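Local coordinates for BH1478 protein (Bacillus halodurans, PDB 2QUP) that is of unknown function and folds as an all-helical DUF327 family protein built from four helices, at residues A[73-87]-A[133-145]. Residues are numbered along the deposited sequence; the frame is centred on the assembly and turned at random.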
ATOM      1  N   VAL A  73      -6.040   0.873  -1.724  1.00 22.24           N
ATOM      2  CA  VAL A  73      -5.015   0.770  -0.720  1.00 17.54           C
ATOM      3  C   VAL A  73      -5.207  -0.513   0.080  1.00 25.49           C
ATOM      4  O   VAL A  73      -4.250  -1.267   0.296  1.00 30.13           O
ATOM      5  CB  VAL A  73      -5.020   1.990   0.234  1.00 21.65           C
ATOM      6  CG1 VAL A  73      -4.184   1.667   1.450  1.00 16.98           C
ATOM      7  CG2 VAL A  73      -4.421   3.180  -0.463  1.00 17.87           C
ATOM      8  N   LYS A  74      -6.453  -0.765   0.466  1.00 25.39           N
ATOM      9  CA  LYS A  74      -6.859  -1.998   1.159  0.50 31.97           C
ATOM     10  C   LYS A  74      -6.521  -3.252   0.351  1.00 28.13           C
ATOM     11  O   LYS A  74      -6.141  -4.289   0.908  1.00 34.80           O
ATOM     12  CB  LYS A  74      -8.365  -1.955   1.478  0.50 32.51           C
ATOM     13  CG  LYS A  74      -8.902  -3.034   2.428  0.50 36.96           C
ATOM     14  CD  LYS A  74     -10.316  -2.685   2.907  0.50 36.24           C
ATOM     15  CE  LYS A  74     -11.032  -3.896   3.515  0.50 46.40           C
ATOM     16  NZ  LYS A  74     -12.528  -3.809   3.416  0.50 41.36           N
ATOM     17  N   GLU A  75      -6.659  -3.175  -0.969  1.00 33.04           N
ATOM     18  CA  GLU A  75      -6.265  -4.312  -1.825  1.00 24.42           C
ATOM     19  C   GLU A  75      -4.744  -4.549  -1.877  1.00 33.65           C
ATOM     20  O   GLU A  75      -4.280  -5.692  -1.947  1.00 28.23           O
ATOM     21  CB  GLU A  75      -6.764  -4.113  -3.242  1.00 32.47           C
ATOM     22  CG  GLU A  75      -6.505  -5.322  -4.133  1.00 27.72           C
ATOM     23  CD  GLU A  75      -6.841  -5.062  -5.566  1.00 45.00           C
ATOM     24  OE1 GLU A  75      -6.795  -6.019  -6.378  1.00 44.78           O
ATOM     25  OE2 GLU A  75      -7.156  -3.892  -5.870  1.00 48.24           O
ATOM     26  N   PHE A  76      -3.991  -3.454  -1.882  1.00 25.63           N
ATOM     27  CA  PHE A  76      -2.539  -3.476  -1.860  1.00 25.83           C
ATOM     28  C   PHE A  76      -2.025  -4.117  -0.576  1.00 28.91           C
ATOM     29  O   PHE A  76      -1.209  -5.025  -0.649  1.00 35.85           O
ATOM     30  CB  PHE A  76      -1.981  -2.044  -1.965  1.00 21.08           C
ATOM     31  CG  PHE A  76      -0.492  -1.981  -2.203  1.00 19.17           C
ATOM     32  CD1 PHE A  76       0.010  -1.748  -3.486  1.00 24.13           C
ATOM     33  CD2 PHE A  76       0.415  -2.149  -1.139  1.00 15.07           C
ATOM     34  CE1 PHE A  76       1.408  -1.684  -3.719  1.00 30.31           C
ATOM     35  CE2 PHE A  76       1.810  -2.100  -1.358  1.00 11.11           C
ATOM     36  CZ  PHE A  76       2.316  -1.846  -2.641  1.00 14.68           C
ATOM     37  N   VAL A  77      -2.464  -3.596   0.579  1.00 28.32           N
ATOM     38  CA  VAL A  77      -2.108  -4.134   1.883  1.00 21.16           C
ATOM     39  C   VAL A  77      -2.250  -5.657   1.944  1.00 25.66           C
ATOM     40  O   VAL A  77      -1.311  -6.345   2.317  1.00 32.58           O
ATOM     41  CB  VAL A  77      -2.879  -3.477   3.016  1.00 26.60           C
ATOM     42  CG1 VAL A  77      -2.583  -4.171   4.365  1.00 27.21           C
ATOM     43  CG2 VAL A  77      -2.505  -1.994   3.114  1.00 12.61           C
ATOM     44  N   GLY A  78      -3.406  -6.167   1.544  1.00 26.34           N
ATOM     45  CA  GLY A  78      -3.640  -7.617   1.481  1.00 28.59           C
ATOM     46  C   GLY A  78      -2.549  -8.322   0.720  1.00 26.98           C
ATOM     47  O   GLY A  78      -1.949  -9.265   1.224  1.00 34.08           O
ATOM     48  N   ASP A  79      -2.274  -7.846  -0.492  1.00 33.09           N
ATOM     49  CA  ASP A  79      -1.316  -8.503  -1.382  1.00 32.71           C
ATOM     50  C   ASP A  79       0.132  -8.317  -0.962  1.00 30.82           C
ATOM     51  O   ASP A  79       0.952  -9.201  -1.173  1.00 30.57           O
ATOM     52  CB  ASP A  79      -1.497  -8.027  -2.820  1.00 34.44           C
ATOM     53  CG  ASP A  79      -2.762  -8.562  -3.461  1.00 39.75           C
ATOM     54  OD1 ASP A  79      -3.158  -8.023  -4.513  1.00 44.82           O
ATOM     55  OD2 ASP A  79      -3.366  -9.515  -2.921  1.00 52.37           O
ATOM     56  N   ALA A  80       0.447  -7.157  -0.389  1.00 26.39           N
ATOM     57  CA  ALA A  80       1.784  -6.872   0.094  1.00 26.11           C
ATOM     58  C   ALA A  80       2.169  -7.643   1.354  1.00 28.84           C
ATOM     59  O   ALA A  80       3.313  -8.100   1.459  1.00 29.61           O
ATOM     60  CB  ALA A  80       1.967  -5.390   0.317  1.00 20.77           C
ATOM     61  N   VAL A  81       1.235  -7.777   2.301  1.00 29.87           N
ATOM     62  CA  VAL A  81       1.439  -8.643   3.488  1.00 26.05           C
ATOM     63  C   VAL A  81       1.692 -10.088   3.084  1.00 25.69           C
ATOM     64  O   VAL A  81       2.599 -10.723   3.598  1.00 29.44           O
ATOM     65  CB  VAL A  81       0.264  -8.591   4.510  1.00 27.38           C
ATOM     66  CG1 VAL A  81       0.530  -9.524   5.706  1.00 33.15           C
ATOM     67  CG2 VAL A  81       0.064  -7.202   5.047  1.00 20.89           C
ATOM     68  N   GLU A  82       0.895 -10.593   2.149  1.00 31.46           N
ATOM     69  CA  GLU A  82       1.048 -11.958   1.658  1.00 31.32           C
ATOM     70  C   GLU A  82       2.415 -12.194   1.031  1.00 34.10           C
ATOM     71  O   GLU A  82       3.060 -13.194   1.340  1.00 37.82           O
ATOM     72  CB  GLU A  82      -0.056 -12.302   0.666  1.00 33.15           C
ATOM     73  CG  GLU A  82      -0.253 -13.792   0.480  1.00 45.58           C
ATOM     74  CD  GLU A  82      -0.933 -14.130  -0.823  1.00 54.96           C
ATOM     75  OE1 GLU A  82      -1.152 -15.332  -1.075  1.00 58.20           O
ATOM     76  OE2 GLU A  82      -1.250 -13.197  -1.596  1.00 62.12           O
ATOM     77  N   LEU A  83       2.862 -11.266   0.181  1.00 30.95           N
ATOM     78  CA  LEU A  83       4.235 -11.283  -0.334  1.00 31.12           C
ATOM     79  C   LEU A  83       5.319 -11.115   0.741  1.00 32.71           C
ATOM     80  O   LEU A  83       6.263 -11.900   0.784  1.00 37.54           O
ATOM     81  CB  LEU A  83       4.423 -10.249  -1.452  1.00 28.23           C
ATOM     82  CG  LEU A  83       5.777 -10.237  -2.169  1.00 32.65           C
ATOM     83  CD1 LEU A  83       6.061 -11.576  -2.869  1.00 32.94           C
ATOM     84  CD2 LEU A  83       5.885  -9.070  -3.141  1.00 29.37           C
ATOM     85  N   GLY A  84       5.180 -10.095   1.591  1.00 30.87           N
ATOM     86  CA  GLY A  84       6.077  -9.875   2.728  1.00 26.09           C
ATOM     87  C   GLY A  84       6.380 -11.073   3.612  1.00 34.30           C
ATOM     88  O   GLY A  84       7.545 -11.355   3.910  1.00 31.41           O
ATOM     89  N   LEU A  85       5.323 -11.777   4.011  1.00 31.50           N
ATOM     90  CA  LEU A  85       5.432 -12.954   4.858  1.00 35.02           C
ATOM     91  C   LEU A  85       6.096 -14.121   4.145  1.00 40.34           C
ATOM     92  O   LEU A  85       6.773 -14.920   4.787  1.00 42.42           O
ATOM     93  CB  LEU A  85       4.057 -13.386   5.401  1.00 31.84           C
ATOM     94  CG  LEU A  85       3.281 -12.457   6.348  1.00 28.45           C
ATOM     95  CD1 LEU A  85       1.909 -13.040   6.617  1.00 27.56           C
ATOM     96  CD2 LEU A  85       4.025 -12.190   7.674  1.00 20.99           C
ATOM     97  N   ARG A  86       5.908 -14.227   2.832  1.00 36.64           N
ATOM     98  CA  ARG A  86       6.595 -15.276   2.075  1.00 39.58           C
ATOM     99  C   ARG A  86       8.083 -14.981   1.891  1.00 39.94           C
ATOM    100  O   ARG A  86       8.923 -15.872   2.050  1.00 42.82           O
ATOM    101  CB  ARG A  86       5.933 -15.507   0.727  1.00 40.90           C
ATOM    102  CG  ARG A  86       6.086 -16.927   0.205  1.00 44.09           C
ATOM    103  CD  ARG A  86       5.123 -17.210  -0.949  1.00 45.11           C
ATOM    104  NE  ARG A  86       5.287 -16.296  -2.086  1.00 46.60           N
ATOM    105  CZ  ARG A  86       4.377 -15.406  -2.482  1.00 45.88           C
ATOM    106  NH1 ARG A  86       3.225 -15.292  -1.835  1.00 41.53           N
ATOM    107  NH2 ARG A  86       4.619 -14.629  -3.530  1.00 45.40           N
ATOM    108  N   LEU A  87       8.404 -13.726   1.581  1.00 38.92           N
ATOM    109  CA  LEU A  87       9.788 -13.280   1.430  1.00 40.23           C
ATOM    110  C   LEU A  87      10.617 -13.446   2.693  1.00 45.18           C
ATOM    111  O   LEU A  87      11.826 -13.653   2.597  1.00 46.61           O
ATOM    112  CB  LEU A  87       9.857 -11.824   0.998  1.00 34.92           C
ATOM    113  CG  LEU A  87       9.447 -11.439  -0.420  1.00 39.92           C
ATOM    114  CD1 LEU A  87       9.776  -9.967  -0.653  1.00 28.73           C
ATOM    115  CD2 LEU A  87      10.114 -12.340  -1.454  1.00 38.90           C
ATOM    116  N   VAL A 133      -1.369  11.249   1.554  1.00 28.19           N
ATOM    117  CA  VAL A 133      -1.301  10.087   0.659  1.00 29.19           C
ATOM    118  C   VAL A 133       0.149   9.674   0.343  1.00 28.70           C
ATOM    119  O   VAL A 133       0.414   8.536   0.008  1.00 16.96           O
ATOM    120  CB  VAL A 133      -2.161  10.257  -0.628  1.00 35.15           C
ATOM    121  CG1 VAL A 133      -3.586  10.756  -0.288  1.00 27.96           C
ATOM    122  CG2 VAL A 133      -1.484  11.176  -1.643  1.00 31.98           C
ATOM    123  N   GLY A 134       1.091  10.599   0.462  1.00 20.45           N
ATOM    124  CA  GLY A 134       2.475  10.323   0.101  1.00 26.94           C
ATOM    125  C   GLY A 134       3.143   9.596   1.245  1.00 23.01           C
ATOM    126  O   GLY A 134       4.048   8.803   1.038  1.00 29.41           O
ATOM    127  N   GLU A 135       2.661   9.876   2.458  1.00 28.24           N
ATOM    128  CA  GLU A 135       3.036   9.172   3.679  1.00 24.17           C
ATOM    129  C   GLU A 135       2.569   7.748   3.659  1.00 22.09           C
ATOM    130  O   GLU A 135       3.316   6.850   3.985  1.00 27.44           O
ATOM    131  CB  GLU A 135       2.335   9.810   4.846  1.00 26.13           C
ATOM    132  CG  GLU A 135       3.185  10.749   5.610  1.00 36.57           C
ATOM    133  CD  GLU A 135       2.617  10.983   6.972  1.00 55.64           C
ATOM    134  OE1 GLU A 135       2.016  12.057   7.170  1.00 58.45           O
ATOM    135  OE2 GLU A 135       2.742  10.077   7.832  1.00 62.49           O
ATOM    136  N   ILE A 136       1.299   7.582   3.336  1.00 14.41           N
ATOM    137  CA  ILE A 136       0.680   6.265   3.205  1.00 22.88           C
ATOM    138  C   ILE A 136       1.486   5.439   2.237  1.00 11.90           C
ATOM    139  O   ILE A 136       1.904   4.339   2.591  1.00 34.76           O
ATOM    140  CB  ILE A 136      -0.815   6.376   2.796  1.00 18.20           C
ATOM    141  CG1 ILE A 136      -1.617   6.917   3.993  1.00 15.35           C
ATOM    142  CG2 ILE A 136      -1.381   4.998   2.312  1.00 17.57           C
ATOM    143  CD1 ILE A 136      -2.919   7.654   3.637  1.00 22.18           C
ATOM    144  N   LYS A 137       1.740   5.978   1.033  1.00 17.38           N
ATOM    145  CA  LYS A 137       2.531   5.269   0.001  1.00 16.37           C
ATOM    146  C   LYS A 137       3.887   4.854   0.566  1.00 28.71           C
ATOM    147  O   LYS A 137       4.318   3.721   0.367  1.00 17.46           O
ATOM    148  CB  LYS A 137       2.760   6.139  -1.234  1.00 23.53           C
ATOM    149  CG  LYS A 137       3.569   5.458  -2.325  1.00 18.77           C
ATOM    150  CD  LYS A 137       4.156   6.428  -3.330  1.00 23.30           C
ATOM    151  CE  LYS A 137       4.788   5.637  -4.488  1.00 31.56           C
ATOM    152  NZ  LYS A 137       4.990   6.462  -5.716  1.00 24.89           N
ATOM    153  N   GLY A 138       4.531   5.761   1.307  1.00 15.56           N
ATOM    154  CA  GLY A 138       5.781   5.455   1.997  1.00 22.92           C
ATOM    155  C   GLY A 138       5.709   4.275   2.947  1.00 30.33           C
ATOM    156  O   GLY A 138       6.579   3.410   2.938  1.00 37.01           O
ATOM    157  N   LEU A 139       4.661   4.221   3.757  1.00 24.00           N
ATOM    158  CA  LEU A 139       4.393   3.033   4.545  1.00 23.14           C
ATOM    159  C   LEU A 139       4.102   1.808   3.648  1.00 20.69           C
ATOM    160  O   LEU A 139       4.617   0.708   3.895  1.00 25.75           O
ATOM    161  CB  LEU A 139       3.254   3.303   5.523  1.00 24.67           C
ATOM    162  CG  LEU A 139       3.538   4.419   6.547  1.00 29.13           C
ATOM    163  CD1 LEU A 139       2.273   4.864   7.260  1.00 33.47           C
ATOM    164  CD2 LEU A 139       4.565   3.961   7.543  1.00 23.59           C
ATOM    165  N   LEU A 140       3.313   1.999   2.607  1.00 24.57           N
ATOM    166  CA  LEU A 140       2.837   0.858   1.784  1.00 15.72           C
ATOM    167  C   LEU A 140       3.930   0.046   1.116  1.00 28.48           C
ATOM    168  O   LEU A 140       3.871  -1.204   1.032  1.00 23.35           O
ATOM    169  CB  LEU A 140       1.887   1.356   0.699  1.00 22.88           C
ATOM    170  CG  LEU A 140       0.418   1.639   1.039  1.00 24.83           C
ATOM    171  CD1 LEU A 140      -0.288   2.117  -0.209  1.00 10.24           C
ATOM    172  CD2 LEU A 140      -0.314   0.445   1.640  1.00 21.40           C
ATOM    173  N   ILE A 141       4.910   0.755   0.576  1.00 20.49           N
ATOM    174  CA  ILE A 141       5.991   0.087  -0.145  1.00 29.85           C
ATOM    175  C   ILE A 141       6.922  -0.676   0.812  1.00 29.79           C
ATOM    176  O   ILE A 141       7.612  -1.604   0.408  1.00 37.21           O
ATOM    177  CB  ILE A 141       6.778   1.068  -1.065  1.00 29.19           C
ATOM    178  CG1 ILE A 141       7.356   2.230  -0.260  1.00 32.50           C
ATOM    179  CG2 ILE A 141       5.899   1.606  -2.195  1.00 29.17           C
ATOM    180  CD1 ILE A 141       8.220   3.173  -1.071  1.00 34.90           C
ATOM    181  N   ASN A 142       6.936  -0.276   2.083  1.00 37.30           N
ATOM    182  CA  ASN A 142       7.713  -0.975   3.102  1.00 33.68           C
ATOM    183  C   ASN A 142       7.074  -2.254   3.648  1.00 36.77           C
ATOM    184  O   ASN A 142       7.693  -2.940   4.456  1.00 36.85           O
ATOM    185  CB  ASN A 142       7.973  -0.066   4.279  1.00 34.66           C
ATOM    186  CG  ASN A 142       8.829   1.120   3.928  1.00 41.56           C
ATOM    187  OD1 ASN A 142       9.638   1.076   3.011  1.00 42.28           O
ATOM    188  ND2 ASN A 142       8.663   2.193   4.681  1.00 50.36           N
ATOM    189  N   ILE A 143       5.837  -2.550   3.247  1.00 32.05           N
ATOM    190  CA  ILE A 143       5.115  -3.709   3.791  1.00 26.03           C
ATOM    191  C   ILE A 143       5.840  -4.965   3.389  1.00 26.92           C
ATOM    192  O   ILE A 143       6.183  -5.786   4.243  1.00 29.13           O
ATOM    193  CB  ILE A 143       3.599  -3.790   3.371  1.00 24.67           C
ATOM    194  CG1 ILE A 143       2.769  -2.759   4.145  1.00 26.74           C
ATOM    195  CG2 ILE A 143       3.022  -5.134   3.799  1.00 25.84           C
ATOM    196  CD1 ILE A 143       1.406  -2.424   3.532  1.00 19.38           C
ATOM    197  N   TYR A 144       6.093  -5.108   2.093  1.00 28.41           N
ATOM    198  CA  TYR A 144       6.486  -6.408   1.575  1.00 36.84           C
ATOM    199  C   TYR A 144       7.969  -6.654   1.819  1.00 43.28           C
ATOM    200  O   TYR A 144       8.367  -7.757   2.205  1.00 51.97           O
ATOM    201  CB  TYR A 144       6.100  -6.578   0.106  1.00 29.29           C
ATOM    202  CG  TYR A 144       6.665  -5.524  -0.812  1.00 25.84           C
ATOM    203  CD1 TYR A 144       7.936  -5.669  -1.368  1.00 34.29           C
ATOM    204  CD2 TYR A 144       5.934  -4.378  -1.124  1.00 29.23           C
ATOM    205  CE1 TYR A 144       8.472  -4.705  -2.189  1.00 39.56           C
ATOM    206  CE2 TYR A 144       6.461  -3.412  -1.957  1.00 42.41           C
ATOM    207  CZ  TYR A 144       7.732  -3.585  -2.485  1.00 36.94           C
ATOM    208  OH  TYR A 144       8.274  -2.637  -3.312  1.00 46.68           O
ATOM    209  N   ALA A 145       8.775  -5.614   1.640  1.00 42.93           N
ATOM    210  CA  ALA A 145      10.197  -5.696   1.903  1.00 43.57           C
ATOM    211  C   ALA A 145      10.739  -4.299   2.026  1.00 45.54           C
ATOM    212  O   ALA A 145      10.134  -3.370   1.502  1.00 41.62           O
ATOM    213  CB  ALA A 145      10.906  -6.449   0.797  1.00 51.72           C
ATOM    214  OXT ALA A 145      11.778  -4.089   2.646  1.00 45.14           O
TER
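Val77 and Leu140 come together where segments 73-87 and 133-144 pack, with axes 8.3 Å apart at closest approach and N-to-C directions 35° apart. The helices converge toward the C-terminus, and the CA atoms of Gly84 and Tyr144 are 3.7 Å apart. No hydrogen bond joins the two segments. At the wider end the CD2 branch of Leu140 does the touching. Leu140 CD2 is 3.6 Å from Val77 CG2, the two side chains crossing at about a right angle, and also meets Phe76 and Val73 CG1. Phe76 has CG anti to the backbone N (chi1 -169°), which directs its ring at the other helix. At the ring edge, Phe76 CE2 lies 3.3 Å from Leu140 O, near the ring plane. In the middle, Ile143 sits over Ala80 and Val81. Ile143 CG2 is 3.6 Å from Ala80 CB and also touches Val81 CG2, while CD1 reaches back to Val77 CG2. Tyr144 CG stands between its own backbone N and carbonyl carbon (chi1 57°), and one ring face comes over Ile141 O, offset toward the rim. The Ala80 methyl lies at the edge of this ring, and Leu83 lies alongside Tyr144, its CD2 against Tyr144 CB. Gly84, without a side chain, admits the backbone: Gly84 CA makes a CA-H...O contact of 3.2 Å with Tyr144 O. Leu87 CD1 ends the interface 4.0 Å from Ala145 CB. Around the contact, Arg96 hydrogen-bonds Ile143 O, helix 27-60 meets Phe76 through Met47 and Ile50, and helix 98-120 meets Ile143 and Val81 through Ile104 and Val105. Ala80 and Gly84, an AxxxG-like small-xxx-small pair, allow the close C-terminal approach as helices 63-88 and 126-144 pack at an acute angle in the core of this four-helix, all-alpha DUF327 family protein.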